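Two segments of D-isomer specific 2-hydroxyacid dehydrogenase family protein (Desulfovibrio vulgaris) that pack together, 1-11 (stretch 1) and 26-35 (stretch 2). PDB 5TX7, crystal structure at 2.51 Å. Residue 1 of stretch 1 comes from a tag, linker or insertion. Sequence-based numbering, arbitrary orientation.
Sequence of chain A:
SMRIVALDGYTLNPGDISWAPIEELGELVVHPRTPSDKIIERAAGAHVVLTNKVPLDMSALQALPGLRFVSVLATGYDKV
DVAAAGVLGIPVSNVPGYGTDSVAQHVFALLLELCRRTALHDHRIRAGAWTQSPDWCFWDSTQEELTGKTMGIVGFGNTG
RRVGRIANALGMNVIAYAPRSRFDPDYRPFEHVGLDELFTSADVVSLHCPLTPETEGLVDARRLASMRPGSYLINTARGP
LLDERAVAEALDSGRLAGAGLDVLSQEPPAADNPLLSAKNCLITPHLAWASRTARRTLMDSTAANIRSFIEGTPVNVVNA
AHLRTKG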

# COMPACT_ATOMS: atom_id res chain seq x y z
N SER A 1 34.77 16.46 23.71
CA SER A 1 34.94 17.65 24.63
C SER A 1 33.58 18.15 25.14
O SER A 1 33.42 18.50 26.30
CB SER A 1 35.67 18.77 23.89
OG SER A 1 35.90 19.88 24.74
N MET A 2 32.64 18.21 24.21
CA MET A 2 31.23 18.47 24.49
C MET A 2 30.48 17.20 24.85
O MET A 2 30.69 16.15 24.27
CB MET A 2 30.60 19.09 23.23
CG MET A 2 29.09 19.26 23.28
SD MET A 2 28.61 20.55 22.14
CE MET A 2 28.97 22.00 23.15
N ARG A 3 29.53 17.31 25.77
CA ARG A 3 28.84 16.18 26.37
C ARG A 3 27.40 16.22 25.89
O ARG A 3 26.72 17.22 26.08
CB ARG A 3 28.91 16.31 27.89
CG ARG A 3 29.29 15.03 28.63
CD ARG A 3 29.73 15.34 30.06
NE ARG A 3 31.02 16.05 30.08
CZ ARG A 3 31.38 17.01 30.94
NH1 ARG A 3 30.56 17.46 31.90
NH2 ARG A 3 32.60 17.54 30.83
N ILE A 4 26.96 15.13 25.26
CA ILE A 4 25.63 15.04 24.64
C ILE A 4 24.86 13.87 25.25
O ILE A 4 25.39 12.76 25.31
CB ILE A 4 25.72 14.82 23.11
CG1 ILE A 4 26.57 15.93 22.47
CG2 ILE A 4 24.35 14.86 22.49
CD1 ILE A 4 26.81 15.82 20.99
N VAL A 5 23.62 14.09 25.65
CA VAL A 5 22.79 13.02 26.24
C VAL A 5 21.46 12.88 25.49
O VAL A 5 20.71 13.86 25.35
CB VAL A 5 22.53 13.26 27.73
CG1 VAL A 5 21.69 12.14 28.33
CG2 VAL A 5 23.86 13.33 28.48
N ALA A 6 21.18 11.66 25.02
CA ALA A 6 19.87 11.32 24.46
C ALA A 6 19.04 10.59 25.54
O ALA A 6 19.41 9.50 26.00
CB ALA A 6 20.03 10.45 23.23
N LEU A 7 17.95 11.23 25.96
CA LEU A 7 17.13 10.72 27.06
C LEU A 7 16.16 9.62 26.63
O LEU A 7 15.76 8.82 27.45
CB LEU A 7 16.38 11.88 27.75
CG LEU A 7 17.26 12.92 28.43
CD1 LEU A 7 16.43 14.10 28.91
CD2 LEU A 7 18.05 12.32 29.59
N ASP A 8 15.77 9.59 25.36
CA ASP A 8 14.96 8.49 24.84
C ASP A 8 15.27 8.19 23.40
O ASP A 8 14.51 8.53 22.51
CB ASP A 8 13.45 8.74 25.07
CG ASP A 8 12.93 10.00 24.39
OD1 ASP A 8 13.72 10.96 24.21
OD2 ASP A 8 11.72 10.05 24.07
N GLY A 9 16.41 7.56 23.18
CA GLY A 9 16.93 7.30 21.84
C GLY A 9 16.48 6.00 21.18
O GLY A 9 16.74 5.78 20.00
N TYR A 10 15.78 5.15 21.92
CA TYR A 10 15.43 3.83 21.38
C TYR A 10 14.51 3.93 20.15
O TYR A 10 14.82 3.33 19.13
CB TYR A 10 14.80 2.94 22.44
CG TYR A 10 14.52 1.54 21.96
CD1 TYR A 10 15.57 0.66 21.66
CD2 TYR A 10 13.23 1.10 21.75
CE1 TYR A 10 15.32 -0.63 21.20
CE2 TYR A 10 12.97 -0.17 21.30
CZ TYR A 10 14.01 -1.04 21.02
OH TYR A 10 13.71 -2.33 20.57
N THR A 11 13.42 4.68 20.25
CA THR A 11 12.49 4.86 19.12
C THR A 11 13.15 5.51 17.88
O THR A 11 12.83 5.13 16.76
CB THR A 11 11.23 5.69 19.51
OG1 THR A 11 11.62 6.96 20.05
CG2 THR A 11 10.37 4.96 20.56
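Stretch 2, residues 26-35: GELVVHPRTP

Stretch 2 lies beside stretch 1 as a neighbouring parallel β-strand. Residues 27-30 pair with residues 3-6, the two N-to-C directions differing by 17° (signed crossing angle -17°) and the axes approaching to 4.7 Å. Gly 26, the first residue after a helix to leave helical phi/psi, opens the stretch with a positive phi of 164°. A side chain here would point toward stretch 1, and an ideal CB would lie 2.5 Å from Met 2 O, a clash; the bare CA instead sits 3.2 Å from that same Met 2 O.

The register is one to one: Arg 3 with Glu 27, Ile 4 with Leu 28, Val 5 with Val 29, Ala 6 with Val 30, at CA-CA distances of 4.7 to 5.0 Å. Backbone hydrogen bonds follow the parallel rule, in which alternate residues of stretch 1 use both their NH and their CO. Glu 27 N donates to Met 2 O (2.7 Å), Ile 4 N to Glu 27 O (2.8 Å), Val 29 N to Ile 4 O (2.9 Å), Ala 6 N to Val 29 O (2.9 Å), and His 31 N to Ala 6 O (2.9 Å). Ile 4 and Ala 6 thus each straddle two residues of stretch 2. CA-H...O contacts supplement the ladder, with Leu 28 CA 3.3 Å from Ile 4 O and Val 5 CA 3.5 Å from Val 29 O.

Side chains alternate between the sheet's faces. Ile 4, Ala 6, Leu 28 and Val 30 share one, where Ile 4 CG2 meets Leu 28 CD1 at 3.7 Å and Ala 6 CB meets Val 30 CG1 at 4.2 Å. Arg 3, Val 5, Glu 27 and Val 29 take the other.

Beyond the strands the two stretches stay joined through loop backbone. Gly 9 N donates to His 31 O (2.9 Å, nearly linear at 175°), and Tyr 10 N to Pro 32 O (3.2 Å). Pro 32 O also accepts from a water, 2.8 Å from the water oxygen, which in turn accepts a weak bond from Thr 11 N at 3.4 Å. Gly 9 keeps a tight place open: an ideal CB would come 2.7 Å from Val 30 CG1, a clash.

Side chains finish the contact. Thr 34, pointing toward stretch 1, donates from OG1 to Leu 7 O (2.7 Å). Tyr 10 CB packs on Pro 32 CB at 3.8 Å, while Arg 33, whose CB points away, brings NH2 back to 3.4 Å from Tyr 10 CD2, oblique to the ring.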

# COMPACT_ATOMS: atom_id res chain seq x y z
N GLY A 26 30.87 15.19 19.79
CA GLY A 26 31.01 15.18 21.23
C GLY A 26 30.96 13.79 21.79
O GLY A 26 31.00 12.81 21.06
N GLU A 27 30.88 13.71 23.11
CA GLU A 27 30.76 12.46 23.83
C GLU A 27 29.28 12.21 24.03
O GLU A 27 28.61 12.99 24.69
CB GLU A 27 31.49 12.52 25.18
CG GLU A 27 32.98 12.22 25.09
CD GLU A 27 33.29 10.97 24.25
OE1 GLU A 27 32.75 9.89 24.59
OE2 GLU A 27 34.03 11.08 23.24
N LEU A 28 28.78 11.13 23.45
CA LEU A 28 27.35 10.81 23.50
C LEU A 28 27.05 9.70 24.50
O LEU A 28 27.79 8.73 24.57
CB LEU A 28 26.87 10.37 22.13
CG LEU A 28 25.40 10.01 21.95
CD1 LEU A 28 24.50 11.19 22.22
CD2 LEU A 28 25.21 9.54 20.53
N VAL A 29 25.97 9.88 25.25
CA VAL A 29 25.38 8.80 26.03
C VAL A 29 23.93 8.65 25.57
O VAL A 29 23.22 9.66 25.47
CB VAL A 29 25.43 9.08 27.54
CG1 VAL A 29 24.84 7.93 28.31
CG2 VAL A 29 26.87 9.25 27.99
N VAL A 30 23.51 7.43 25.25
CA VAL A 30 22.16 7.18 24.76
C VAL A 30 21.41 6.29 25.73
O VAL A 30 21.73 5.13 25.87
CB VAL A 30 22.17 6.49 23.38
CG1 VAL A 30 20.74 6.29 22.88
CG2 VAL A 30 23.00 7.29 22.38
N HIS A 31 20.40 6.85 26.40
CA HIS A 31 19.46 6.07 27.18
C HIS A 31 18.27 5.71 26.29
O HIS A 31 17.82 6.55 25.50
CB HIS A 31 18.95 6.85 28.39
CG HIS A 31 20.03 7.20 29.36
ND1 HIS A 31 20.62 8.44 29.39
CD2 HIS A 31 20.59 6.49 30.36
CE1 HIS A 31 21.52 8.47 30.35
NE2 HIS A 31 21.53 7.30 30.95
N PRO A 32 17.78 4.48 26.40
CA PRO A 32 16.70 4.07 25.52
C PRO A 32 15.40 4.79 25.81
O PRO A 32 14.65 5.10 24.89
CB PRO A 32 16.59 2.55 25.75
CG PRO A 32 17.24 2.29 27.04
CD PRO A 32 18.24 3.38 27.27
N ARG A 33 15.15 5.02 27.09
CA ARG A 33 14.06 5.88 27.56
C ARG A 33 14.42 6.36 28.96
O ARG A 33 15.32 5.79 29.61
CB ARG A 33 12.74 5.12 27.58
CG ARG A 33 12.74 3.89 28.45
CD ARG A 33 11.62 2.92 28.07
NE ARG A 33 11.74 2.38 26.72
CZ ARG A 33 12.55 1.38 26.33
NH1 ARG A 33 13.39 0.80 27.18
NH2 ARG A 33 12.55 0.99 25.05
N THR A 34 13.71 7.38 29.43
CA THR A 34 13.95 7.94 30.75
C THR A 34 12.65 8.23 31.49
O THR A 34 11.89 9.08 31.06
CB THR A 34 14.80 9.21 30.65
OG1 THR A 34 16.10 8.86 30.16
CG2 THR A 34 14.97 9.86 32.02
N PRO A 35 12.40 7.53 32.62
CA PRO A 35 11.24 7.96 33.45
C PRO A 35 11.48 9.33 34.09
O PRO A 35 12.62 9.76 34.23
CB PRO A 35 11.12 6.86 34.52
CG PRO A 35 12.43 6.16 34.53
CD PRO A 35 13.09 6.35 33.18
O HOH W 1 12.39 5.60 23.39